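Local coordinates for protein histidinol-phosphatase (Listeria monocytogenes serotype 4b str. H7858, PDB 6NLR) that probably hydrolyses histidinol phosphate to histidinol and phosphate in histidine biosynthesis, using a trinuclear metal centre in a PHP-family fold, at residues Thr7-Cys12 with Pro69-Lys74; Tyr35-His40 with Leu86-Gly91. All blocks are in the same frame, centred on the assembly; numbering follows the deposited sequence.

Interaction 1: residues Thr7-Cys12 with Pro69-Lys74; sequences THTEFC and PYYFKK. With CO (cobalt (II) ion), chain F.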
# COMPACT_ATOMS: atom_id res chain seq x y z
N THR A 7 -1.41 8.79 0.89
CA THR A 7 -0.62 9.57 1.89
C THR A 7 -0.97 9.13 3.31
O THR A 7 -2.09 8.60 3.54
CB THR A 7 -0.82 11.08 1.74
OG1 THR A 7 -2.12 11.43 2.24
CG2 THR A 7 -0.66 11.52 0.30
N HIS A 8 -0.05 9.42 4.22
CA HIS A 8 -0.10 9.09 5.66
C HIS A 8 0.00 10.38 6.47
O HIS A 8 0.16 11.46 5.86
CB HIS A 8 0.97 8.03 5.97
CG HIS A 8 0.70 6.74 5.27
ND1 HIS A 8 -0.19 5.81 5.78
CD2 HIS A 8 1.12 6.25 4.08
CE1 HIS A 8 -0.26 4.78 4.95
NE2 HIS A 8 0.51 5.04 3.89
N THR A 9 -0.06 10.27 7.80
CA THR A 9 -0.27 11.40 8.73
C THR A 9 0.53 11.19 10.01
O THR A 9 1.24 10.16 10.12
CB THR A 9 -1.76 11.51 9.09
OG1 THR A 9 -2.14 10.40 9.92
CG2 THR A 9 -2.65 11.52 7.87
N GLU A 10 0.39 12.12 10.96
CA GLU A 10 0.95 12.00 12.33
C GLU A 10 0.32 10.80 13.06
O GLU A 10 0.89 10.40 14.07
CB GLU A 10 0.81 13.31 13.12
CG GLU A 10 -0.64 13.70 13.46
CD GLU A 10 -1.42 14.46 12.38
OE1 GLU A 10 -1.00 14.47 11.18
OE2 GLU A 10 -2.49 14.99 12.72
N PHE A 11 -0.78 10.22 12.57
CA PHE A 11 -1.42 9.04 13.21
C PHE A 11 -0.67 7.75 12.86
O PHE A 11 -1.00 6.68 13.38
CB PHE A 11 -2.92 8.98 12.87
CG PHE A 11 -3.73 9.97 13.67
CD1 PHE A 11 -3.91 11.27 13.22
CD2 PHE A 11 -4.29 9.62 14.89
CE1 PHE A 11 -4.65 12.19 13.97
CE2 PHE A 11 -5.00 10.53 15.64
CZ PHE A 11 -5.19 11.81 15.17
N CYS A 12 0.33 7.83 11.98
CA CYS A 12 1.17 6.68 11.58
C CYS A 12 2.33 6.56 12.57
O CYS A 12 3.22 7.41 12.55
CB CYS A 12 1.69 6.85 10.17
SG CYS A 12 2.66 5.42 9.64
N PRO A 69 -11.57 7.78 16.40
CA PRO A 69 -12.36 9.01 16.51
C PRO A 69 -11.52 10.29 16.32
O PRO A 69 -11.96 11.21 15.64
CB PRO A 69 -12.94 8.96 17.93
CG PRO A 69 -12.91 7.49 18.32
CD PRO A 69 -11.72 6.91 17.58
N TYR A 70 -10.30 10.31 16.87
CA TYR A 70 -9.36 11.46 16.81
C TYR A 70 -8.85 11.60 15.37
O TYR A 70 -8.75 12.73 14.86
CB TYR A 70 -8.25 11.29 17.85
CG TYR A 70 -8.76 11.23 19.27
CD1 TYR A 70 -9.18 12.38 19.94
CD2 TYR A 70 -8.86 10.02 19.95
CE1 TYR A 70 -9.68 12.33 21.23
CE2 TYR A 70 -9.33 9.96 21.25
CZ TYR A 70 -9.74 11.12 21.89
OH TYR A 70 -10.20 11.07 23.19
N TYR A 71 -8.58 10.47 14.71
CA TYR A 71 -8.14 10.44 13.29
C TYR A 71 -9.21 11.07 12.40
O TYR A 71 -8.88 12.01 11.66
CB TYR A 71 -7.86 9.01 12.83
CG TYR A 71 -7.66 8.86 11.35
CD1 TYR A 71 -6.53 9.37 10.74
CD2 TYR A 71 -8.58 8.20 10.56
CE1 TYR A 71 -6.32 9.23 9.38
CE2 TYR A 71 -8.38 8.05 9.20
CZ TYR A 71 -7.24 8.56 8.61
OH TYR A 71 -7.00 8.39 7.27
N PHE A 72 -10.46 10.60 12.50
CA PHE A 72 -11.58 11.13 11.69
C PHE A 72 -11.80 12.61 12.00
O PHE A 72 -12.00 13.39 11.06
CB PHE A 72 -12.86 10.31 11.88
CG PHE A 72 -12.84 9.04 11.08
CD1 PHE A 72 -12.70 9.08 9.71
CD2 PHE A 72 -12.92 7.81 11.71
CE1 PHE A 72 -12.71 7.92 8.96
CE2 PHE A 72 -12.91 6.64 10.96
CZ PHE A 72 -12.81 6.71 9.59
N LYS A 73 -11.76 13.00 13.27
CA LYS A 73 -11.98 14.42 13.63
C LYS A 73 -10.91 15.28 12.95
O LYS A 73 -11.28 16.29 12.33
CB LYS A 73 -11.95 14.57 15.15
CG LYS A 73 -12.09 16.01 15.62
CD LYS A 73 -11.92 16.14 17.10
CE LYS A 73 -12.04 17.58 17.56
NZ LYS A 73 -11.37 17.75 18.86
N LYS A 74 -9.63 14.93 13.07
CA LYS A 74 -8.52 15.76 12.52
C LYS A 74 -8.64 15.81 10.99
O LYS A 74 -8.54 16.89 10.42
CB LYS A 74 -7.16 15.22 12.96
CG LYS A 74 -5.94 15.92 12.36
CD LYS A 74 -5.86 17.39 12.72
CE LYS A 74 -4.69 18.08 12.06
NZ LYS A 74 -3.41 17.52 12.55
CO CO F . 1.10 3.39 2.57
O HOH W 1 1.97 1.56 1.68
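Just past the cobalt ligands His6 and His8 of the PHP-domain active site, the loop that follows strand 3-7 rests on helix 68-81 through Phe11 and Glu10. The Phe11 ring lies against the helix backbone: Tyr71 CA sits 3.9 Å from its centroid, a CH-pi contact offset toward the rim, while Phe11 CZ comes within 3.7 Å of Tyr70 C. Tyr71 turns its ring edge toward the face of Phe11, a T-shaped pair with planes at 76°, and its CD1 lies 4.1 Å from Phe11 CD1. A type I turn from Thr9 to Cys12 presents the phenyl group, and an ST turn steadies it, Phe11 N donating to Thr9 OG1 at 3.0 Å; that hydroxyl also bonds to Glu39. One residue earlier, Glu10 CG lies between the backbone N and carbonyl carbon (chi1 67°), and a single bend at chi2 turns the chain before its carboxylate meets Lys74. Lys74 NZ approaches Glu10 OE2 at 2.7 Å from above the carboxylate plane, 39° out of it, forming a salt bridge. Lys74 NZ also pairs with Asp19, and Glu10 OE1 accepts from Val20 N. His8 binds cobalt through NE2 at 2.2 Å, alongside His6, Glu93 and Asp258.

Interaction 2: residues Tyr35-His40 with Leu86-Gly91; sequences YSIVEH and LLIHIG. With MN (manganese (II) ion), chain D.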
# COMPACT_ATOMS: atom_id res chain seq x y z
N TYR A 35 -6.33 14.68 -3.25
CA TYR A 35 -5.40 14.20 -2.21
C TYR A 35 -6.14 13.25 -1.28
O TYR A 35 -7.14 13.68 -0.68
CB TYR A 35 -4.81 15.43 -1.53
CG TYR A 35 -3.73 15.18 -0.51
CD1 TYR A 35 -4.06 14.82 0.79
CD2 TYR A 35 -2.40 15.39 -0.81
CE1 TYR A 35 -3.09 14.67 1.76
CE2 TYR A 35 -1.41 15.21 0.14
CZ TYR A 35 -1.76 14.86 1.44
OH TYR A 35 -0.82 14.71 2.41
N SER A 36 -5.68 12.00 -1.17
CA SER A 36 -6.28 10.97 -0.30
C SER A 36 -5.39 10.72 0.92
O SER A 36 -4.19 10.40 0.77
CB SER A 36 -6.59 9.69 -1.06
OG SER A 36 -7.64 9.90 -1.98
N ILE A 37 -5.98 10.88 2.09
CA ILE A 37 -5.42 10.47 3.39
C ILE A 37 -5.91 9.05 3.64
O ILE A 37 -7.13 8.89 3.90
CB ILE A 37 -5.84 11.44 4.50
CG1 ILE A 37 -5.43 12.87 4.17
CG2 ILE A 37 -5.27 10.96 5.83
CD1 ILE A 37 -6.14 13.90 5.00
N VAL A 38 -5.01 8.09 3.54
CA VAL A 38 -5.34 6.66 3.69
C VAL A 38 -4.40 6.08 4.74
O VAL A 38 -3.45 5.33 4.40
CB VAL A 38 -5.33 5.93 2.33
CG1 VAL A 38 -6.59 6.29 1.54
CG2 VAL A 38 -4.10 6.24 1.51
N GLU A 39 -4.65 6.43 5.99
CA GLU A 39 -3.80 6.01 7.12
C GLU A 39 -3.94 4.50 7.31
O GLU A 39 -5.02 3.93 6.99
CB GLU A 39 -4.18 6.79 8.37
CG GLU A 39 -3.16 6.63 9.46
CD GLU A 39 -1.74 6.91 8.96
OE1 GLU A 39 -1.36 8.08 8.91
OE2 GLU A 39 -1.06 5.92 8.59
N HIS A 40 -2.89 3.85 7.83
CA HIS A 40 -2.94 2.41 8.16
C HIS A 40 -4.10 2.11 9.12
O HIS A 40 -4.15 2.73 10.20
CB HIS A 40 -1.64 1.97 8.80
CG HIS A 40 -0.50 2.12 7.86
ND1 HIS A 40 -0.33 1.26 6.80
CD2 HIS A 40 0.51 3.01 7.83
CE1 HIS A 40 0.76 1.60 6.15
NE2 HIS A 40 1.29 2.68 6.76
N LEU A 86 -8.10 22.16 -2.60
CA LEU A 86 -7.71 20.73 -2.73
C LEU A 86 -8.93 19.89 -2.36
O LEU A 86 -9.48 20.12 -1.27
CB LEU A 86 -6.56 20.47 -1.75
CG LEU A 86 -5.80 19.16 -1.93
CD1 LEU A 86 -5.05 19.17 -3.24
CD2 LEU A 86 -4.83 18.92 -0.79
N LEU A 87 -9.32 18.94 -3.20
CA LEU A 87 -10.33 17.92 -2.83
C LEU A 87 -9.63 16.82 -2.02
O LEU A 87 -8.80 16.08 -2.59
CB LEU A 87 -11.00 17.37 -4.09
CG LEU A 87 -12.03 16.26 -3.83
CD1 LEU A 87 -13.09 16.75 -2.84
CD2 LEU A 87 -12.65 15.81 -5.15
N ILE A 88 -9.95 16.73 -0.73
CA ILE A 88 -9.33 15.73 0.19
C ILE A 88 -10.31 14.58 0.41
O ILE A 88 -11.45 14.83 0.75
CB ILE A 88 -8.88 16.42 1.49
CG1 ILE A 88 -7.76 17.41 1.16
CG2 ILE A 88 -8.48 15.38 2.53
CD1 ILE A 88 -7.28 18.24 2.31
N HIS A 89 -9.84 13.36 0.19
CA HIS A 89 -10.58 12.12 0.53
C HIS A 89 -9.96 11.55 1.81
O HIS A 89 -8.76 11.77 2.06
CB HIS A 89 -10.57 11.11 -0.62
CG HIS A 89 -11.07 11.64 -1.92
ND1 HIS A 89 -12.37 12.04 -2.10
CD2 HIS A 89 -10.45 11.82 -3.12
CE1 HIS A 89 -12.54 12.45 -3.35
NE2 HIS A 89 -11.36 12.33 -4.00
N ILE A 90 -10.78 10.88 2.61
CA ILE A 90 -10.37 10.27 3.90
C ILE A 90 -10.71 8.79 3.84
O ILE A 90 -11.83 8.42 3.53
CB ILE A 90 -11.06 10.97 5.07
CG1 ILE A 90 -10.84 12.48 5.03
CG2 ILE A 90 -10.59 10.35 6.38
CD1 ILE A 90 -11.65 13.27 6.03
N GLY A 91 -9.75 7.95 4.17
CA GLY A 91 -9.98 6.51 4.30
C GLY A 91 -8.80 5.83 4.94
O GLY A 91 -8.10 6.47 5.76
MN MN D . 3.26 3.45 6.50
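Ile37 CD1 packs on Ile88 CG2 at 3.7 Å, the apolar centre of two neighbouring parallel strands. Ile37 puts CG1 anti to its carbonyl carbon (chi1 -57°), and an extended chi2 of 164° then places CD1 at the Ile88 methyl. Toward the start of the strands, Leu86 CD2 approaches Tyr35 CB at 3.6 Å and also touches CG at the root of the ring. Tyr35, Ile37, Ile88 and Ile90 share this face of the sheet.

The strands are joined by a parallel ladder in which Tyr35 and Ile37 each use both N and O. Tyr35 N donates to Leu87 O and His89 N to Tyr35 O; next, Ile37 N reaches His89 O at 2.9 Å in a nearly straight bond (168°), and Gly91 N reaches Ile37 O at 2.8 Å. A weak fifth bond, Glu39 N to Gly91 O at 3.5 Å, ends the series. CA-H...O contacts supplement it, notably Ile88 CA to Tyr35 O at 3.1 Å.

Ser36, Val38 and His89 occupy the other face. There Ser36 OG lies at the edge of the His89 imidazole, 3.4 Å from His89 CB, but bonds to Asp117; His89 NE2 and ND1 are held by Glu34 and Asp116. At the far end, His40 NE2 binds manganese at 2.1 Å, with His14 and His260 completing its protein ligands.

Helix 20-29 covers Tyr35 and Ile37; helix 68-81, part of the beta-alpha-beta crossover between the two strands in the TIM-barrel-like PHP domain, packs on Ile90 through Met75 and Asn76, and strand 34-40 lies between strands 3-7 and 87-95.

Interactions 1 and 2 lie about 10 Å apart, centre to centre, and meet directly at several polar points. Tyr71 OH of the helix segment 69-74 is 2.7 Å from Gly91 O, a probable hydrogen bond to the end of segment 86-91, and Thr9 OG1 is likewise 2.7 Å from Glu39 OE1. The other carboxylate oxygen, Glu39 OE2, takes His8 ND1 and His40 N, making Glu39 a second-shell residue that probably orients the cobalt ligand His8 and steadies the backbone of the manganese ligand His40. The two imidazoles stack, with His8 CE1 3.2 Å from His40 NE2. Loop 7-12 and strand 35-40 thus each deliver a ligand to neighbouring metals of the trinuclear site.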